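Local coordinates for protein serine protease inhibitor (Thermoanaerobacter tengcongensis, PDB 2PEF) that probably inhibits serine proteases as a thermophilic member of the serpin family, with an N terminus that traps the metastable native state, crystallised here in the latent form, at residues N12-S17 and T360-F365; D6-Y11 and K63-E68. One frame throughout, in Å; residues are numbered along the deposited sequence.

Contact 1: residues N12-S17 and T360-F365; sequences NTADFS and TNLPIF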
loop_
_atom_site.group_PDB
_atom_site.type_symbol
_atom_site.label_atom_id
_atom_site.label_comp_id
_atom_site.label_asym_id
_atom_site.label_seq_id
_atom_site.Cartn_x
_atom_site.Cartn_y
_atom_site.Cartn_z
ATOM N N ASN A 12 10.187 2.571 12.638
ATOM C CA ASN A 12 10.174 3.719 11.725
ATOM C C ASN A 12 9.215 3.507 10.548
ATOM O O ASN A 12 8.450 4.404 10.198
ATOM C CB ASN A 12 11.584 4.067 11.229
ATOM C CG ASN A 12 12.417 4.783 12.283
ATOM O OD1 ASN A 12 12.102 4.754 13.478
ATOM N ND2 ASN A 12 13.482 5.441 11.841
ATOM N N THR A 13 9.231 2.309 9.971
ATOM C CA THR A 13 8.354 1.986 8.842
ATOM C C THR A 13 6.899 1.900 9.300
ATOM O O THR A 13 5.994 2.333 8.580
ATOM C CB THR A 13 8.827 0.707 8.110
ATOM O OG1 THR A 13 10.177 0.904 7.675
ATOM C CG2 THR A 13 7.948 0.391 6.896
ATOM N N ALA A 14 6.690 1.385 10.513
ATOM C CA ALA A 14 5.363 1.334 11.127
ATOM C C ALA A 14 4.777 2.736 11.265
ATOM O O ALA A 14 3.607 2.952 10.935
ATOM C CB ALA A 14 5.414 0.628 12.481
ATOM N N ASP A 15 5.595 3.684 11.740
ATOM C CA ASP A 15 5.178 5.089 11.854
ATOM C C ASP A 15 4.771 5.685 10.505
ATOM O O ASP A 15 3.716 6.314 10.396
ATOM C CB ASP A 15 6.269 5.940 12.515
ATOM C CG ASP A 15 6.161 5.961 14.038
ATOM O OD1 ASP A 15 5.264 5.296 14.596
ATOM O OD2 ASP A 15 6.976 6.653 14.684
ATOM N N PHE A 16 5.607 5.490 9.484
ATOM C CA PHE A 16 5.283 5.939 8.126
ATOM C C PHE A 16 3.971 5.328 7.647
ATOM O O PHE A 16 3.111 6.029 7.104
ATOM C CB PHE A 16 6.403 5.574 7.146
ATOM C CG PHE A 16 6.007 5.696 5.696
ATOM C CD1 PHE A 16 6.072 6.924 5.043
ATOM C CD2 PHE A 16 5.569 4.580 4.982
ATOM C CE1 PHE A 16 5.701 7.033 3.701
ATOM C CE2 PHE A 16 5.200 4.683 3.647
ATOM C CZ PHE A 16 5.269 5.907 3.005
ATOM N N SER A 17 3.837 4.020 7.850
ATOM C CA SER A 17 2.677 3.262 7.395
ATOM C C SER A 17 1.379 3.785 7.998
ATOM O O SER A 17 0.397 4.005 7.280
ATOM C CB SER A 17 2.856 1.773 7.714
ATOM O OG SER A 17 3.928 1.229 6.956
ATOM N N THR A 360 7.427 -9.214 10.985
ATOM C CA THR A 360 7.654 -7.838 11.446
ATOM C C THR A 360 6.407 -7.189 12.053
ATOM O O THR A 360 6.514 -6.208 12.788
ATOM C CB THR A 360 8.120 -6.924 10.290
ATOM O OG1 THR A 360 7.104 -6.889 9.280
ATOM C CG2 THR A 360 9.440 -7.404 9.686
ATOM N N ASN A 361 5.236 -7.739 11.727
ATOM C CA ASN A 361 3.931 -7.138 12.042
ATOM C C ASN A 361 3.609 -5.872 11.235
ATOM O O ASN A 361 2.647 -5.161 11.530
ATOM C CB ASN A 361 3.752 -6.919 13.547
ATOM C CG ASN A 361 3.559 -8.216 14.295
ATOM O OD1 ASN A 361 3.120 -9.212 13.723
ATOM N ND2 ASN A 361 3.886 -8.215 15.582
ATOM N N LEU A 362 4.396 -5.620 10.188
ATOM C CA LEU A 362 4.167 -4.480 9.302
ATOM C C LEU A 362 2.993 -4.709 8.350
ATOM O O LEU A 362 2.840 -5.803 7.807
ATOM C CB LEU A 362 5.431 -4.162 8.499
ATOM C CG LEU A 362 6.593 -3.544 9.281
ATOM C CD1 LEU A 362 7.861 -3.534 8.437
ATOM C CD2 LEU A 362 6.250 -2.136 9.752
ATOM N N PRO A 363 2.160 -3.674 8.143
ATOM C CA PRO A 363 1.014 -3.822 7.246
ATOM C C PRO A 363 1.373 -3.661 5.768
ATOM O O PRO A 363 1.702 -2.555 5.317
ATOM C CB PRO A 363 0.079 -2.702 7.698
ATOM C CG PRO A 363 0.991 -1.631 8.198
ATOM C CD PRO A 363 2.220 -2.327 8.747
ATOM N N ILE A 364 1.306 -4.764 5.026
ATOM C CA ILE A 364 1.476 -4.730 3.571
ATOM C C ILE A 364 0.325 -3.948 2.941
ATOM O O ILE A 364 0.542 -3.117 2.062
ATOM C CB ILE A 364 1.555 -6.162 2.961
ATOM C CG1 ILE A 364 2.626 -7.011 3.666
ATOM C CG2 ILE A 364 1.766 -6.114 1.443
ATOM C CD1 ILE A 364 4.060 -6.517 3.509
ATOM N N PHE A 365 -0.888 -4.237 3.410
ATOM C CA PHE A 365 -2.102 -3.503 3.066
ATOM C C PHE A 365 -2.820 -3.118 4.352
ATOM O O PHE A 365 -2.784 -3.857 5.346
ATOM C CB PHE A 365 -3.030 -4.370 2.210
ATOM C CG PHE A 365 -2.554 -4.566 0.798
ATOM C CD1 PHE A 365 -1.642 -5.576 0.485
ATOM C CD2 PHE A 365 -3.034 -3.753 -0.230
ATOM C CE1 PHE A 365 -1.208 -5.765 -0.827
ATOM C CE2 PHE A 365 -2.603 -3.930 -1.541
ATOM C CZ PHE A 365 -1.690 -4.935 -1.843
HETATM O O HOH W 1 4.265 -1.353 6.134
#
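Leu362 reaches across from the strand and lays one methyl, CD2, against the flank of the helix at Thr13 and Ala14. Its CB does not aim straight at the helix; with CG beside the backbone N (chi1 -71°), the branched end is what closes in. CD2 comes 3.6 Å from Ala14 N and 4.0 Å from Ala14 CB, so the methyl lies on main chain as much as on side chain. Thr13 crosses Leu362 at about a right angle, turning CB and CG2 to the same methyl while its hydroxyl is bonded to Phe9 O. One turn on, the CG of the Pro363 ring rests 3.9 Å from Ser17 CB. Ser17 OG bends back to Thr13 O (2.9 Å), which also takes Ser17 N from the opposite face of its plane. A water donates to both Ser17 OG (2.7 Å) and Pro363 O (2.9 Å), bridging the two segments. This joins the serpin's N-terminal helix 7-22 to strand 362-372, with Phe247 and Ile248 of helix 244-252 alongside. Direct contact is therefore van der Waals packing, and the polar link is one water shared by Pro363 O and Ser17 OG, itself tied back to Thr13 O.

Contact 2: residues D6-Y11 and K63-E68; sequences DEKFIY and KDISIE
Ile65 points its CD1 methyl at the first turn of the helix, toward the base of Lys8 and the backbone of Phe9, with Asn12 of the next turn also touching it. The methyl comes 4.1 Å from Lys8 CG and 4.4 Å from Phe9 CA, and the Ile65 and Lys8 side chains run alongside, pointing opposite ways. Ile65 is buried, with Leu70 and Tyr73 of helix 67-80 packed on it as well. Phe9 offers this segment little more than its backbone: its CB points away, and its ring goes to Tyr73 and Tyr77, meeting their planes at about 35° and 50°. Lys8 and Phe9 sit at the start of helix 7-22, helix A of the serpin fold, which opens with an N-cap: Asp6 OD1 accepts from Phe9 N at 2.9 Å, nearly straight at 170°, while OD2 bonds to Tyr73 OH and ties the cap to helix 67-80. Farther out the contact turns polar. Lys8 starts extended, CG anti to its N, then bends at chi3 and chi4, curling NZ round to Asp64. The salt bridge is short, 2.6 Å from Lys8 NZ to Asp64 OD2, and it uses the syn lone pair of that oxygen; Asp64 OD1 is 3.3 Å from Lys8 NZ and probably accepts from Asn12 ND2. On this outer side both Lys8 and Asp64 are exposed and touch a crystal neighbour, so the lattice may have some say in their pose.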
loop_
_atom_site.group_PDB
_atom_site.type_symbol
_atom_site.label_atom_id
_atom_site.label_comp_id
_atom_site.label_asym_id
_atom_site.label_seq_id
_atom_site.Cartn_x
_atom_site.Cartn_y
_atom_site.Cartn_z
ATOM N N ASP A 6 15.740 -4.763 11.410
ATOM C CA ASP A 6 15.927 -4.554 12.840
ATOM C C ASP A 6 14.775 -3.736 13.417
ATOM O O ASP A 6 13.863 -3.336 12.686
ATOM C CB ASP A 6 17.276 -3.864 13.108
ATOM C CG ASP A 6 17.435 -2.537 12.357
ATOM O OD1 ASP A 6 16.443 -1.997 11.822
ATOM O OD2 ASP A 6 18.573 -2.021 12.306
ATOM N N GLU A 7 14.835 -3.467 14.720
ATOM C CA GLU A 7 13.766 -2.739 15.401
ATOM C C GLU A 7 13.621 -1.301 14.896
ATOM O O GLU A 7 12.510 -0.777 14.838
ATOM C CB GLU A 7 13.962 -2.767 16.919
ATOM C CG GLU A 7 13.910 -4.161 17.540
ATOM N N LYS A 8 14.739 -0.673 14.527
ATOM C CA LYS A 8 14.714 0.677 13.957
ATOM C C LYS A 8 13.880 0.726 12.678
ATOM O O LYS A 8 12.987 1.561 12.552
ATOM C CB LYS A 8 16.130 1.210 13.705
ATOM C CG LYS A 8 16.165 2.580 13.018
ATOM C CD LYS A 8 17.539 3.236 13.089
ATOM C CE LYS A 8 17.771 3.942 14.423
ATOM N NZ LYS A 8 16.742 4.980 14.728
ATOM N N PHE A 9 14.166 -0.174 11.738
ATOM C CA PHE A 9 13.392 -0.242 10.498
ATOM C C PHE A 9 11.915 -0.550 10.751
ATOM O O PHE A 9 11.040 0.092 10.172
ATOM C CB PHE A 9 13.980 -1.265 9.516
ATOM C CG PHE A 9 13.143 -1.455 8.275
ATOM C CD1 PHE A 9 13.262 -0.580 7.200
ATOM C CD2 PHE A 9 12.225 -2.503 8.188
ATOM C CE1 PHE A 9 12.484 -0.746 6.049
ATOM C CE2 PHE A 9 11.438 -2.676 7.040
ATOM C CZ PHE A 9 11.573 -1.797 5.973
ATOM N N ILE A 10 11.640 -1.537 11.599
ATOM C CA ILE A 10 10.255 -1.918 11.883
ATOM C C ILE A 10 9.448 -0.733 12.433
ATOM O O ILE A 10 8.412 -0.372 11.868
ATOM C CB ILE A 10 10.161 -3.153 12.817
ATOM C CG1 ILE A 10 10.755 -4.384 12.119
ATOM C CG2 ILE A 10 8.710 -3.416 13.226
ATOM C CD1 ILE A 10 10.935 -5.603 13.009
ATOM N N TYR A 11 9.924 -0.119 13.512
ATOM C CA TYR A 11 9.142 0.945 14.146
ATOM C C TYR A 11 9.102 2.248 13.339
ATOM O O TYR A 11 8.077 2.932 13.329
ATOM C CB TYR A 11 9.541 1.157 15.609
ATOM C CG TYR A 11 8.939 0.112 16.534
ATOM C CD1 TYR A 11 9.684 -0.990 16.949
ATOM C CD2 TYR A 11 7.616 0.218 16.973
ATOM C CE1 TYR A 11 9.138 -1.954 17.790
ATOM C CE2 TYR A 11 7.056 -0.747 17.815
ATOM C CZ TYR A 11 7.824 -1.829 18.215
ATOM O OH TYR A 11 7.284 -2.785 19.048
ATOM N N LYS A 63 12.529 8.902 8.827
ATOM C CA LYS A 63 12.915 9.754 9.964
ATOM C C LYS A 63 14.421 10.030 9.979
ATOM O O LYS A 63 14.908 10.907 9.263
ATOM C CB LYS A 63 12.477 9.141 11.299
ATOM C CG LYS A 63 10.993 8.889 11.449
ATOM C CD LYS A 63 10.783 7.915 12.584
ATOM C CE LYS A 63 9.454 8.088 13.261
ATOM N NZ LYS A 63 9.461 7.294 14.516
ATOM N N ASP A 64 15.149 9.259 10.784
ATOM C CA ASP A 64 16.596 9.418 10.932
ATOM C C ASP A 64 17.397 8.494 10.010
ATOM O O ASP A 64 18.632 8.548 9.987
ATOM C CB ASP A 64 17.008 9.206 12.394
ATOM C CG ASP A 64 16.708 7.800 12.898
ATOM O OD1 ASP A 64 15.686 7.207 12.492
ATOM O OD2 ASP A 64 17.500 7.295 13.720
ATOM N N ILE A 65 16.697 7.652 9.255
ATOM C CA ILE A 65 17.346 6.728 8.326
ATOM C C ILE A 65 17.685 7.440 7.016
ATOM O O ILE A 65 16.823 8.070 6.398
ATOM C CB ILE A 65 16.474 5.468 8.051
ATOM C CG1 ILE A 65 16.119 4.763 9.365
ATOM C CG2 ILE A 65 17.194 4.505 7.099
ATOM C CD1 ILE A 65 15.078 3.675 9.232
ATOM N N SER A 66 18.948 7.337 6.605
ATOM C CA SER A 66 19.416 7.920 5.346
ATOM C C SER A 66 18.926 7.084 4.165
ATOM O O SER A 66 18.553 5.920 4.339
ATOM C CB SER A 66 20.940 7.977 5.330
ATOM O OG SER A 66 21.493 6.685 5.137
ATOM N N ILE A 67 18.937 7.663 2.966
ATOM C CA ILE A 67 18.463 6.942 1.775
ATOM C C ILE A 67 19.334 5.721 1.453
ATOM O O ILE A 67 18.818 4.669 1.071
ATOM C CB ILE A 67 18.268 7.871 0.527
ATOM C CG1 ILE A 67 17.522 7.139 -0.601
ATOM C CG2 ILE A 67 19.595 8.452 0.036
ATOM C CD1 ILE A 67 16.156 6.565 -0.206
ATOM N N GLU A 68 20.648 5.863 1.635
ATOM C CA GLU A 68 21.576 4.747 1.451
ATOM C C GLU A 68 21.183 3.551 2.316
ATOM O O GLU A 68 21.143 2.419 1.833
ATOM C CB GLU A 68 23.010 5.178 1.766
#

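Overall arrangement
Both contacts use helix 7-22, contact 2 at its first turn and contact 1 on the next turns, their centres about 12 Å apart. Contact 1 is the core one: it lies nearer the middle of the chain, where the helix meets strand 362-372 through methyls, a proline ring and one water. Contact 2 sits farther out, against the loop before helix 67-80, and is half buried and apolar, half charged and open to solvent. The two are also stitched together. Asp15 OD2 makes a 2.6 Å salt bridge to Lys63 NZ, and Leu362 CD2 packs 3.5 Å from Ile10 O, so the strand also touches the turn used by contact 2.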